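Long-range contacts in D-3-phosphoglycerate dehydrogenase (Sulfolobus tokodaii, PDB 2EKL), which binds NAD and probably oxidises D-3-phosphoglycerate, the reaction that leads into serine biosynthesis: residues D198-H203 and D224-V229; K167-D172 and K186-E191. All blocks are in the same frame, centred on the assembly; numbering follows the deposited sequence.

Interaction 1 of 2, residues D198-H203 and D224-V229. With NAD (nicotinamide-adenine-dinucleotide), chain B.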
# COMPACT_ATOMS: atom_id res chain seq x y z
N ASP A 198 5.91 -5.63 -15.58
CA ASP A 198 6.89 -5.00 -14.70
C ASP A 198 6.58 -5.47 -13.29
O ASP A 198 7.46 -5.53 -12.43
CB ASP A 198 6.78 -3.48 -14.82
CG ASP A 198 7.01 -3.00 -16.25
OD1 ASP A 198 8.14 -3.16 -16.75
OD2 ASP A 198 6.06 -2.47 -16.86
N VAL A 199 5.32 -5.80 -13.06
CA VAL A 199 4.85 -6.31 -11.78
C VAL A 199 4.01 -7.54 -12.07
O VAL A 199 3.20 -7.54 -12.99
CB VAL A 199 3.96 -5.29 -11.03
CG1 VAL A 199 3.45 -5.89 -9.72
CG2 VAL A 199 4.74 -4.00 -10.75
N ILE A 200 4.22 -8.59 -11.28
CA ILE A 200 3.45 -9.83 -11.43
C ILE A 200 2.78 -10.10 -10.09
O ILE A 200 3.45 -10.13 -9.06
CB ILE A 200 4.37 -11.01 -11.78
CG1 ILE A 200 5.05 -10.75 -13.13
CG2 ILE A 200 3.55 -12.31 -11.85
CD1 ILE A 200 6.09 -11.79 -13.50
N SER A 201 1.47 -10.30 -10.10
CA SER A 201 0.75 -10.56 -8.86
C SER A 201 0.06 -11.92 -8.96
O SER A 201 -0.73 -12.16 -9.87
CB SER A 201 -0.27 -9.45 -8.60
OG SER A 201 -0.75 -9.50 -7.27
N LEU A 202 0.36 -12.80 -8.00
CA LEU A 202 -0.18 -14.16 -8.00
C LEU A 202 -1.43 -14.31 -7.14
O LEU A 202 -1.43 -13.96 -5.96
CB LEU A 202 0.90 -15.13 -7.51
CG LEU A 202 2.26 -14.98 -8.20
CD1 LEU A 202 3.25 -15.95 -7.57
CD2 LEU A 202 2.12 -15.25 -9.70
N HIS A 203 -2.49 -14.84 -7.75
CA HIS A 203 -3.77 -15.02 -7.07
C HIS A 203 -4.42 -16.32 -7.51
O HIS A 203 -5.62 -16.38 -7.78
CB HIS A 203 -4.69 -13.84 -7.41
CG HIS A 203 -4.10 -12.51 -7.07
ND1 HIS A 203 -3.99 -12.06 -5.77
CD2 HIS A 203 -3.52 -11.57 -7.85
CE1 HIS A 203 -3.37 -10.90 -5.77
NE2 HIS A 203 -3.07 -10.58 -7.01
N ASP A 224 13.60 -7.67 -16.61
CA ASP A 224 14.58 -7.33 -15.59
C ASP A 224 13.92 -6.35 -14.62
O ASP A 224 13.09 -5.53 -15.02
CB ASP A 224 15.81 -6.66 -16.23
CG ASP A 224 16.59 -7.61 -17.12
OD1 ASP A 224 16.87 -8.75 -16.68
OD2 ASP A 224 16.93 -7.23 -18.26
N ASN A 225 14.29 -6.45 -13.34
CA ASN A 225 13.75 -5.59 -12.30
C ASN A 225 12.28 -5.79 -12.01
O ASN A 225 11.60 -4.88 -11.53
CB ASN A 225 14.00 -4.12 -12.64
CG ASN A 225 15.46 -3.74 -12.52
OD1 ASN A 225 16.10 -3.37 -13.50
ND2 ASN A 225 15.99 -3.85 -11.31
N VAL A 226 11.78 -6.98 -12.31
CA VAL A 226 10.38 -7.30 -12.07
C VAL A 226 10.08 -7.32 -10.58
O VAL A 226 10.96 -7.63 -9.76
CB VAL A 226 10.01 -8.68 -12.69
CG1 VAL A 226 10.80 -9.79 -11.98
CG2 VAL A 226 8.51 -8.93 -12.57
N ILE A 227 8.86 -6.94 -10.22
CA ILE A 227 8.41 -6.96 -8.83
C ILE A 227 7.35 -8.06 -8.80
O ILE A 227 6.42 -8.07 -9.62
CB ILE A 227 7.74 -5.63 -8.41
CG1 ILE A 227 8.79 -4.52 -8.33
CG2 ILE A 227 7.06 -5.80 -7.05
CD1 ILE A 227 8.21 -3.15 -8.06
N ILE A 228 7.51 -9.02 -7.90
CA ILE A 228 6.57 -10.12 -7.79
C ILE A 228 5.83 -10.06 -6.46
O ILE A 228 6.45 -9.99 -5.41
CB ILE A 228 7.30 -11.48 -7.90
CG1 ILE A 228 8.13 -11.53 -9.19
CG2 ILE A 228 6.30 -12.62 -7.87
CD1 ILE A 228 9.01 -12.78 -9.31
N VAL A 229 4.50 -10.09 -6.52
CA VAL A 229 3.68 -10.04 -5.31
C VAL A 229 2.91 -11.34 -5.19
O VAL A 229 2.39 -11.85 -6.18
CB VAL A 229 2.68 -8.86 -5.35
CG1 VAL A 229 1.89 -8.79 -4.04
CG2 VAL A 229 3.42 -7.55 -5.58
PA NAD B . -10.62 -17.92 -7.00
O1A NAD B . -11.72 -16.94 -7.13
O2A NAD B . -11.02 -19.38 -7.00
O5B NAD B . -9.58 -17.60 -8.17
C5B NAD B . -8.43 -18.42 -8.32
C4B NAD B . -8.08 -18.32 -9.93
O4B NAD B . -6.74 -18.77 -10.19
C3B NAD B . -9.16 -19.09 -10.77
O3B NAD B . -9.73 -18.26 -11.78
C2B NAD B . -8.37 -20.32 -11.24
O2B NAD B . -8.81 -20.96 -12.42
C1B NAD B . -7.02 -19.70 -11.28
N9A NAD B . -5.91 -20.70 -11.41
C8A NAD B . -5.71 -21.93 -10.79
N7A NAD B . -4.55 -22.47 -11.23
C5A NAD B . -4.00 -21.62 -12.12
C6A NAD B . -2.79 -21.62 -12.93
N6A NAD B . -1.94 -22.63 -12.88
N1A NAD B . -2.51 -20.51 -13.79
C2A NAD B . -3.40 -19.39 -13.89
N3A NAD B . -4.58 -19.39 -13.10
C4A NAD B . -4.86 -20.48 -12.24
O3 NAD B . -9.84 -17.67 -5.61
PN NAD B . -9.59 -16.30 -4.79
O1N NAD B . -9.45 -15.18 -5.73
O2N NAD B . -10.73 -16.22 -3.83
O5D NAD B . -8.27 -16.74 -4.04
C5D NAD B . -7.03 -16.68 -4.71
C4D NAD B . -5.90 -17.17 -3.84
O4D NAD B . -5.71 -16.34 -2.71
C3D NAD B . -6.05 -18.61 -3.25
O3D NAD B . -4.81 -19.32 -3.32
C2D NAD B . -6.54 -18.37 -1.87
O2D NAD B . -6.45 -19.51 -1.05
C1D NAD B . -5.69 -17.17 -1.55
N1N NAD B . -6.09 -16.31 -0.40
C2N NAD B . -5.07 -15.90 0.51
C3N NAD B . -5.43 -15.08 1.62
C7N NAD B . -4.38 -14.64 2.57
O7N NAD B . -4.73 -14.54 3.86
N7N NAD B . -3.13 -14.36 2.22
C4N NAD B . -6.86 -14.69 1.77
C5N NAD B . -7.88 -15.12 0.84
C6N NAD B . -7.48 -15.94 -0.26
O HOH W 1 9.27 -3.48 -11.79
O HOH W 2 -0.39 -11.65 -5.13
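The carbonyl oxygen of D198 is gripped by two hydrogen bonds. I227 N donates to D198 O at 3.0 Å, and a water that also donates to N225 O reaches D198 O at 2.8 Å. The CA-H of V226 makes a CA-H...O contact to it. This starts the parallel pairing of strands 199-202 and 226-229 in the Rossmann-type NAD-binding domain. The two strands belong to one beta-alpha-beta unit, with helix 216-221 between them. Three more backbone bonds follow: I200 N to I227 O, V229 N to I200 O at 2.7 Å and 172°, and L202 N to V229 O.

V199, S201, I227 and V229 share one face of the sheet; the last three touch helix 102-118. There V199 and I227 lie side by side, V199 CG2 being 4.1 Å from I227 CB. On the face of I200 and I228, the end of I200 reaches back to V226, with I200 CD1 3.9 Å from V226 CG2. V226 CG2 is anti to its own backbone N, which turns it to this neighbour. The D198 carboxylate bonds outside the pair, OD1 to K223 (salt bridge) and OD2 to T144 N.

At the other end, a second water donates to L202 O and weakly to V229 O. S201 OG is hydrogen-bonded to H203 NE2 at 2.6 Å, and H203 O lies 3.4 Å from C5D of NAD.

Interaction 2 of 2, residues K167-D172 and K186-E191. With NAD (nicotinamide-adenine-dinucleotide), chain B.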
# COMPACT_ATOMS: atom_id res chain seq x y z
N LYS A 167 -1.05 -0.74 -16.91
CA LYS A 167 -1.65 -1.55 -17.95
C LYS A 167 -1.81 -2.91 -17.42
O LYS A 167 -0.87 -3.52 -16.93
CB LYS A 167 -0.72 -1.61 -19.16
CG LYS A 167 -0.53 -0.22 -19.75
CD LYS A 167 0.08 -0.12 -21.15
CE LYS A 167 0.39 1.36 -21.44
NZ LYS A 167 0.95 1.53 -22.78
N VAL A 168 -3.03 -3.43 -17.46
CA VAL A 168 -3.29 -4.74 -16.88
C VAL A 168 -3.40 -5.90 -17.86
O VAL A 168 -4.18 -5.86 -18.81
CB VAL A 168 -4.59 -4.70 -16.04
CG1 VAL A 168 -4.80 -6.03 -15.33
CG2 VAL A 168 -4.53 -3.55 -15.04
N LEU A 169 -2.60 -6.93 -17.61
CA LEU A 169 -2.60 -8.15 -18.40
C LEU A 169 -3.04 -9.23 -17.43
O LEU A 169 -2.75 -9.15 -16.23
CB LEU A 169 -1.21 -8.48 -18.94
CG LEU A 169 -0.53 -7.49 -19.89
CD1 LEU A 169 0.81 -8.05 -20.33
CD2 LEU A 169 -1.42 -7.24 -21.10
N ALA A 170 -3.73 -10.25 -17.92
CA ALA A 170 -4.17 -11.31 -17.03
C ALA A 170 -4.10 -12.67 -17.68
O ALA A 170 -4.30 -12.81 -18.89
CB ALA A 170 -5.60 -11.03 -16.56
N TYR A 171 -3.77 -13.67 -16.88
CA TYR A 171 -3.70 -15.05 -17.34
C TYR A 171 -4.41 -15.94 -16.35
O TYR A 171 -4.26 -15.79 -15.13
CB TYR A 171 -2.25 -15.54 -17.48
CG TYR A 171 -2.19 -17.04 -17.76
CD1 TYR A 171 -2.67 -17.57 -18.96
CD2 TYR A 171 -1.73 -17.93 -16.78
CE1 TYR A 171 -2.69 -18.95 -19.18
CE2 TYR A 171 -1.75 -19.31 -17.00
CZ TYR A 171 -2.23 -19.81 -18.20
OH TYR A 171 -2.28 -21.17 -18.40
N ASP A 172 -5.19 -16.87 -16.88
CA ASP A 172 -5.90 -17.82 -16.05
C ASP A 172 -6.05 -19.07 -16.90
O ASP A 172 -6.11 -18.98 -18.13
CB ASP A 172 -7.27 -17.27 -15.64
CG ASP A 172 -7.85 -18.00 -14.45
OD1 ASP A 172 -8.14 -19.21 -14.57
OD2 ASP A 172 -8.01 -17.36 -13.38
N LYS A 186 -6.39 -7.11 -20.41
CA LYS A 186 -6.29 -7.96 -21.59
C LYS A 186 -5.84 -9.36 -21.21
O LYS A 186 -4.79 -9.54 -20.59
CB LYS A 186 -5.31 -7.36 -22.60
CG LYS A 186 -5.24 -8.10 -23.93
CD LYS A 186 -4.31 -7.39 -24.90
CE LYS A 186 -4.39 -7.99 -26.30
NZ LYS A 186 -4.00 -9.42 -26.32
N ALA A 187 -6.65 -10.36 -21.56
CA ALA A 187 -6.31 -11.74 -21.26
C ALA A 187 -5.25 -12.18 -22.27
O ALA A 187 -5.42 -12.01 -23.48
CB ALA A 187 -7.54 -12.63 -21.37
N VAL A 188 -4.15 -12.73 -21.76
CA VAL A 188 -3.05 -13.19 -22.61
C VAL A 188 -2.50 -14.51 -22.10
O VAL A 188 -2.92 -15.02 -21.07
CB VAL A 188 -1.90 -12.15 -22.62
CG1 VAL A 188 -2.39 -10.82 -23.16
CG2 VAL A 188 -1.34 -11.98 -21.21
N SER A 189 -1.55 -15.07 -22.84
CA SER A 189 -0.91 -16.32 -22.45
C SER A 189 0.03 -16.01 -21.30
O SER A 189 0.42 -14.85 -21.11
CB SER A 189 -0.10 -16.91 -23.60
OG SER A 189 0.93 -16.02 -23.99
N LEU A 190 0.42 -17.02 -20.54
CA LEU A 190 1.33 -16.80 -19.43
C LEU A 190 2.66 -16.27 -19.98
O LEU A 190 3.30 -15.42 -19.36
CB LEU A 190 1.56 -18.10 -18.65
CG LEU A 190 2.49 -17.97 -17.43
CD1 LEU A 190 1.96 -16.90 -16.49
CD2 LEU A 190 2.58 -19.31 -16.72
N GLU A 191 3.05 -16.77 -21.15
CA GLU A 191 4.29 -16.35 -21.78
C GLU A 191 4.28 -14.85 -22.06
O GLU A 191 5.24 -14.15 -21.75
CB GLU A 191 4.52 -17.11 -23.08
CG GLU A 191 5.86 -16.81 -23.76
CD GLU A 191 6.00 -17.48 -25.11
OE1 GLU A 191 5.64 -18.67 -25.22
OE2 GLU A 191 6.47 -16.82 -26.07
PA NAD B . -10.62 -17.92 -7.00
O1A NAD B . -11.72 -16.94 -7.13
O2A NAD B . -11.02 -19.38 -7.00
O5B NAD B . -9.58 -17.60 -8.17
C5B NAD B . -8.43 -18.42 -8.32
C4B NAD B . -8.08 -18.32 -9.93
O4B NAD B . -6.74 -18.77 -10.19
C3B NAD B . -9.16 -19.09 -10.77
O3B NAD B . -9.73 -18.26 -11.78
C2B NAD B . -8.37 -20.32 -11.24
O2B NAD B . -8.81 -20.96 -12.42
C1B NAD B . -7.02 -19.70 -11.28
N9A NAD B . -5.91 -20.70 -11.41
C8A NAD B . -5.71 -21.93 -10.79
N7A NAD B . -4.55 -22.47 -11.23
C5A NAD B . -4.00 -21.62 -12.12
C6A NAD B . -2.79 -21.62 -12.93
N6A NAD B . -1.94 -22.63 -12.88
N1A NAD B . -2.51 -20.51 -13.79
C2A NAD B . -3.40 -19.39 -13.89
N3A NAD B . -4.58 -19.39 -13.10
C4A NAD B . -4.86 -20.48 -12.24
O3 NAD B . -9.84 -17.67 -5.61
PN NAD B . -9.59 -16.30 -4.79
O1N NAD B . -9.45 -15.18 -5.73
O2N NAD B . -10.73 -16.22 -3.83
O5D NAD B . -8.27 -16.74 -4.04
C5D NAD B . -7.03 -16.68 -4.71
C4D NAD B . -5.90 -17.17 -3.84
O4D NAD B . -5.71 -16.34 -2.71
C3D NAD B . -6.05 -18.61 -3.25
O3D NAD B . -4.81 -19.32 -3.32
C2D NAD B . -6.54 -18.37 -1.87
O2D NAD B . -6.45 -19.51 -1.05
C1D NAD B . -5.69 -17.17 -1.55
N1N NAD B . -6.09 -16.31 -0.40
C2N NAD B . -5.07 -15.90 0.51
C3N NAD B . -5.43 -15.08 1.62
C7N NAD B . -4.38 -14.64 2.57
O7N NAD B . -4.73 -14.54 3.86
N7N NAD B . -3.13 -14.36 2.22
C4N NAD B . -6.86 -14.69 1.77
C5N NAD B . -7.88 -15.12 0.84
C6N NAD B . -7.48 -15.94 -0.26
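V188 N donates to A170 O at 2.9 Å, nearly in line with the carbonyl. Two further backbone bonds join the strands. A170 N binds K186 O at 3.0 Å, but from above the carbonyl plane (36° out of it). K186 N binds V168 O at 3.0 Å. The CA-H groups of L169 and A187 add contacts to K186 O and A170 O.

Between the aliphatic side chains, L169 CB meets V188 CG2 at 4.2 Å, and the L169 CD2 methyl lies alongside the CB of K186.

These are strands 167-171 and 186-187 of a beta-alpha-beta unit, with helix 177-182 between them, and 186-187 is an edge strand of the Rossmann-type sheet. The chain then turns at S189, the N-cap of helix 190-196, whose OG caps E192 N.

The aromatic contacts centre on Y171. Its CG is anti to the backbone N (chi1 171°), which carries the ring over to the helix start. L190 CB sits above the ring centre, 3.8 Å from the centroid and 13° off the normal, a CH-pi contact. V188 O lies at the ring edge, 3.3 Å from Y171 CD1. Y171 CE2 comes within 3.5 Å of N1A of the NAD adenine. An alanine here would probably leave L190 CB without its aromatic partner and open a gap beside the adenine.

The polar contacts to NAD come from D172. NAD O2B donates to D172 OD1 at 2.9 Å, and NAD O3B donates to D172 OD2. The backbone amides of L174 and F150 also bind OD1 and OD2, respectively.

Overall arrangement
Both interactions lie in the NAD-binding domain and belong to one parallel seven-stranded sheet. Strand 144-148 runs between strands 167-171 and 199-202, so the two pairs sit on either side of it. Along the chain they come in series. Interaction 2 ends in the first turn of helix 190-196, and that helix leads to strand 199-202, which opens interaction 1. Their centres are 13 Å apart and their nearest atoms about 6 Å, without touching. Both reach NAD from just past the C-terminal ends of strands 167-171 and 199-202. Interaction 2 meets the adenosine part, while interaction 1 approaches the nicotinamide ribose. The cofactor thus runs across the C-terminal end of the sheet, bonded by D172 and only approached by H203.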